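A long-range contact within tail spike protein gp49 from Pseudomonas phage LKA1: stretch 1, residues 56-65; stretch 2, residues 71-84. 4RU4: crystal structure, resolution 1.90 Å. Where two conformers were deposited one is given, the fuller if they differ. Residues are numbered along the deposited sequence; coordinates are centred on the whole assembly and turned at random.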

# COMPACT_ATOMS: atom_id res chain seq x y z
N ASP B 56 -9.97 44.90 3.38
CA ASP B 56 -9.28 43.63 3.61
C ASP B 56 -8.64 43.13 2.33
O ASP B 56 -7.53 42.60 2.35
CB ASP B 56 -10.24 42.55 4.14
CG ASP B 56 -10.70 42.81 5.58
OD1 ASP B 56 -9.95 43.45 6.35
OD2 ASP B 56 -11.81 42.36 5.92
N TRP B 57 -9.35 43.28 1.21
CA TRP B 57 -8.78 42.85 -0.06
C TRP B 57 -7.57 43.71 -0.43
O TRP B 57 -6.49 43.19 -0.78
CB TRP B 57 -9.82 42.88 -1.20
CG TRP B 57 -9.08 42.73 -2.53
CD1 TRP B 57 -8.68 41.56 -3.12
CD2 TRP B 57 -8.62 43.79 -3.38
NE1 TRP B 57 -8.02 41.83 -4.30
CE2 TRP B 57 -7.96 43.19 -4.47
CE3 TRP B 57 -8.70 45.19 -3.31
CZ2 TRP B 57 -7.38 43.93 -5.48
CZ3 TRP B 57 -8.13 45.94 -4.33
CH2 TRP B 57 -7.49 45.30 -5.40
N ALA B 58 -7.75 45.03 -0.36
CA ALA B 58 -6.66 45.95 -0.67
C ALA B 58 -5.42 45.65 0.19
O ALA B 58 -4.30 45.59 -0.32
CB ALA B 58 -7.13 47.43 -0.50
N ALA B 59 -5.63 45.41 1.48
CA ALA B 59 -4.52 45.10 2.39
C ALA B 59 -3.83 43.76 2.06
O ALA B 59 -2.60 43.67 2.05
CB ALA B 59 -5.00 45.12 3.87
N LEU B 60 -4.63 42.73 1.80
CA LEU B 60 -4.08 41.41 1.52
C LEU B 60 -3.35 41.42 0.20
O LEU B 60 -2.26 40.90 0.09
CB LEU B 60 -5.19 40.37 1.44
CG LEU B 60 -5.55 39.69 2.75
CD1 LEU B 60 -6.90 39.00 2.58
CD2 LEU B 60 -4.46 38.68 3.08
N GLN B 61 -3.96 42.05 -0.80
CA GLN B 61 -3.30 42.16 -2.11
C GLN B 61 -1.99 42.93 -2.01
O GLN B 61 -0.99 42.54 -2.63
CB GLN B 61 -4.22 42.79 -3.19
CG GLN B 61 -3.59 42.77 -4.58
CD GLN B 61 -3.41 41.34 -5.10
OE1 GLN B 61 -4.39 40.61 -5.30
NE2 GLN B 61 -2.16 40.92 -5.29
N ALA B 62 -2.00 44.02 -1.24
CA ALA B 62 -0.78 44.83 -1.06
C ALA B 62 0.31 44.04 -0.33
O ALA B 62 1.51 44.17 -0.65
CB ALA B 62 -1.09 46.14 -0.32
N ALA B 63 -0.11 43.22 0.63
CA ALA B 63 0.84 42.38 1.35
C ALA B 63 1.50 41.38 0.39
O ALA B 63 2.73 41.22 0.40
CB ALA B 63 0.15 41.63 2.51
N VAL B 64 0.68 40.70 -0.41
CA VAL B 64 1.20 39.81 -1.44
C VAL B 64 2.14 40.58 -2.36
O VAL B 64 3.23 40.10 -2.68
CB VAL B 64 0.06 39.15 -2.24
CG1 VAL B 64 0.60 38.51 -3.51
CG2 VAL B 64 -0.67 38.12 -1.37
N ASP B 65 1.72 41.77 -2.79
CA ASP B 65 2.50 42.57 -3.73
C ASP B 65 3.85 42.98 -3.18
O ASP B 65 4.76 43.31 -3.94
CB ASP B 65 1.72 43.83 -4.13
CG ASP B 65 0.58 43.52 -5.12
OD1 ASP B 65 0.49 42.38 -5.58
OD2 ASP B 65 -0.21 44.43 -5.41
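Stretch 2 71-84: HIPSGDYQINRGIS

Four hydrogen bonds fix stretch 2 against the helix of residues 56-65, and in each of them a side chain of the helix meets the backbone of stretch 2. Two belong to Gln 61. Its amide pairs with both backbone polar groups of Ser 84: Ser 84 N donates to Gln 61 OE1 at 3.0 Å (N-H...O 162°), and Gln 61 NE2 donates to Ser 84 O at 2.9 Å (158°). The carboxamide thus engages this strand residue much as a neighbouring strand would. Although CA-to-CB of Gln 61 points sideways, its t, p rotamer (chi1 -174°, chi2 65°) brings the end of the side chain nearer. A further bond from Gln 61 NE2 to Asp 65 OD1, 3.0 Å, ties the same amide to the next turn of the helix.

Trp 57 supplies the third bond, from NE1 to Gly 82 O at 2.9 Å and 155°, with the carbonyl oxygen near the plane of the indole, as an N-H donor in that plane requires. The fourth lies at Asp 56, where Gln 78 N donates to OD2 at 2.9 Å; its angle of 167° is the straightest of the set.

Water extends this polar network. Water 1 donates to Gln 61 OE1 (2.8 Å) and is hydrogen-bonded to Ser 84 OG (2.9 Å), while water 2 donates to both Asp 65 OD1 (2.6 Å) and Ser 84 O (3.1 Å).

The backbone of stretch 2 is largely extended, and its corner at Asn 80 and Arg 81 gives it two different relations to the helix. Strand 75-79 crosses at a signed angle of -97°, almost perpendicular, with the axes approaching to 7.1 Å. Beyond the corner, strand 82-84 runs nearly parallel to the helix, 10° between N-to-C directions and 8.3 Å at closest approach. The CA register records the change: Asp 56 CA lies 5.5 Å from Tyr 77 CA and Trp 57 CA 4.6 Å from Ile 79 CA, both on the crossing strand, whereas Gln 61 CA is 5.7 Å from Ile 83 CA on the aligned one.

Trp 57 packs around the corner. Arg 81 CB sits over one face of its indole, 3.7 Å from the centroid of the five-membered ring and 21° off the normal, a CH-pi contact. Ile 79 CG2 reaches Trp 57 CB at 3.7 Å.

One turn further along, Leu 60 gathers apolar side chains from both sides of the corner. Its CD2 meets Ile 72 CD1 at 3.6 Å; its CD1 lies 3.7 Å from Ile 83 CD1, 4.0 Å from Tyr 77 CB and 4.1 Å from Ile 79 CG2. The packing continues at Val 64, whose CG2 is 3.9 Å from Ile 83 CG2. Ala 58, Ala 59, Ala 62 and Ala 63 make no contact with stretch 2. In all, 676 Å² is buried, both sides summed.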

# COMPACT_ATOMS: atom_id res chain seq x y z
N HIS B 71 1.94 36.41 6.41
CA HIS B 71 1.32 35.67 7.49
C HIS B 71 -0.05 36.28 7.78
O HIS B 71 -0.16 37.49 7.98
CB HIS B 71 2.16 35.70 8.77
CG HIS B 71 1.47 35.04 9.92
ND1 HIS B 71 1.26 33.68 9.97
CD2 HIS B 71 0.89 35.56 11.03
CE1 HIS B 71 0.59 33.39 11.07
NE2 HIS B 71 0.35 34.51 11.73
N ILE B 72 -1.08 35.45 7.79
CA ILE B 72 -2.44 35.91 8.02
C ILE B 72 -2.89 35.44 9.40
O ILE B 72 -3.18 34.28 9.58
CB ILE B 72 -3.42 35.35 6.96
CG1 ILE B 72 -2.98 35.77 5.55
CG2 ILE B 72 -4.86 35.81 7.23
CD1 ILE B 72 -4.01 35.43 4.46
N PRO B 73 -2.95 36.36 10.36
CA PRO B 73 -3.45 36.08 11.72
C PRO B 73 -4.90 35.67 11.65
O PRO B 73 -5.54 36.07 10.68
CB PRO B 73 -3.38 37.46 12.40
CG PRO B 73 -2.36 38.21 11.62
CD PRO B 73 -2.57 37.77 10.20
N SER B 74 -5.39 34.92 12.64
CA SER B 74 -6.82 34.67 12.81
C SER B 74 -7.62 35.92 12.56
O SER B 74 -7.30 36.99 13.07
CB SER B 74 -7.16 34.21 14.24
OG SER B 74 -6.83 32.85 14.40
N GLY B 75 -8.68 35.78 11.78
CA GLY B 75 -9.55 36.88 11.43
C GLY B 75 -10.36 36.45 10.23
O GLY B 75 -10.14 35.36 9.68
N ASP B 76 -11.31 37.29 9.82
CA ASP B 76 -12.27 36.90 8.81
C ASP B 76 -12.26 38.03 7.79
O ASP B 76 -12.90 39.05 7.98
CB ASP B 76 -13.65 36.72 9.47
CG ASP B 76 -14.65 36.03 8.56
OD1 ASP B 76 -14.62 36.20 7.33
OD2 ASP B 76 -15.51 35.30 9.09
N TYR B 77 -11.47 37.85 6.73
CA TYR B 77 -11.16 38.95 5.82
C TYR B 77 -12.11 38.98 4.62
O TYR B 77 -12.24 37.99 3.89
CB TYR B 77 -9.71 38.78 5.36
CG TYR B 77 -8.72 38.76 6.51
CD1 TYR B 77 -8.40 37.57 7.16
CD2 TYR B 77 -8.09 39.93 6.92
CE1 TYR B 77 -7.50 37.56 8.21
CE2 TYR B 77 -7.18 39.93 7.95
CZ TYR B 77 -6.89 38.74 8.60
OH TYR B 77 -5.98 38.73 9.64
N GLN B 78 -12.77 40.11 4.43
CA GLN B 78 -13.78 40.23 3.39
C GLN B 78 -13.14 40.75 2.12
O GLN B 78 -12.55 41.84 2.12
CB GLN B 78 -14.91 41.18 3.82
CG GLN B 78 -15.39 40.92 5.27
CD GLN B 78 -15.99 39.53 5.41
OE1 GLN B 78 -17.02 39.22 4.79
NE2 GLN B 78 -15.32 38.65 6.17
N ILE B 79 -13.26 39.99 1.03
CA ILE B 79 -12.66 40.41 -0.23
C ILE B 79 -13.67 40.42 -1.36
O ILE B 79 -14.55 39.57 -1.43
CB ILE B 79 -11.43 39.55 -0.59
CG1 ILE B 79 -11.85 38.09 -0.87
CG2 ILE B 79 -10.38 39.64 0.53
CD1 ILE B 79 -10.79 37.22 -1.56
N ASN B 80 -13.57 41.40 -2.25
CA ASN B 80 -14.53 41.47 -3.34
C ASN B 80 -13.83 41.21 -4.67
O ASN B 80 -14.44 41.31 -5.73
CB ASN B 80 -15.18 42.86 -3.38
CG ASN B 80 -14.17 43.95 -3.62
OD1 ASN B 80 -13.30 44.19 -2.78
ND2 ASN B 80 -14.26 44.60 -4.77
N ARG B 81 -12.54 40.88 -4.61
CA ARG B 81 -11.76 40.58 -5.82
C ARG B 81 -10.81 39.47 -5.48
O ARG B 81 -10.46 39.29 -4.31
CB ARG B 81 -10.90 41.78 -6.25
CG ARG B 81 -11.66 43.00 -6.69
CD ARG B 81 -10.77 44.11 -7.29
NE ARG B 81 -11.61 45.28 -7.42
CZ ARG B 81 -12.40 45.52 -8.45
NH1 ARG B 81 -12.42 44.69 -9.49
NH2 ARG B 81 -13.17 46.60 -8.47
N GLY B 82 -10.32 38.77 -6.50
CA GLY B 82 -9.35 37.74 -6.25
C GLY B 82 -8.05 38.30 -5.69
O GLY B 82 -7.68 39.44 -5.97
N ILE B 83 -7.35 37.49 -4.91
CA ILE B 83 -5.99 37.79 -4.49
C ILE B 83 -5.05 37.04 -5.45
O ILE B 83 -5.01 35.81 -5.45
CB ILE B 83 -5.75 37.32 -3.05
CG1 ILE B 83 -6.79 37.96 -2.11
CG2 ILE B 83 -4.29 37.60 -2.63
CD1 ILE B 83 -6.84 37.33 -0.72
N SER B 84 -4.30 37.78 -6.26
CA SER B 84 -3.54 37.14 -7.33
C SER B 84 -2.06 37.51 -7.40
O SER B 84 -1.63 38.54 -6.88
CB SER B 84 -4.22 37.44 -8.68
OG SER B 84 -4.11 38.82 -8.98
O HOH W 1 -5.63 40.99 -7.80
O HOH W 2 0.99 40.24 -7.00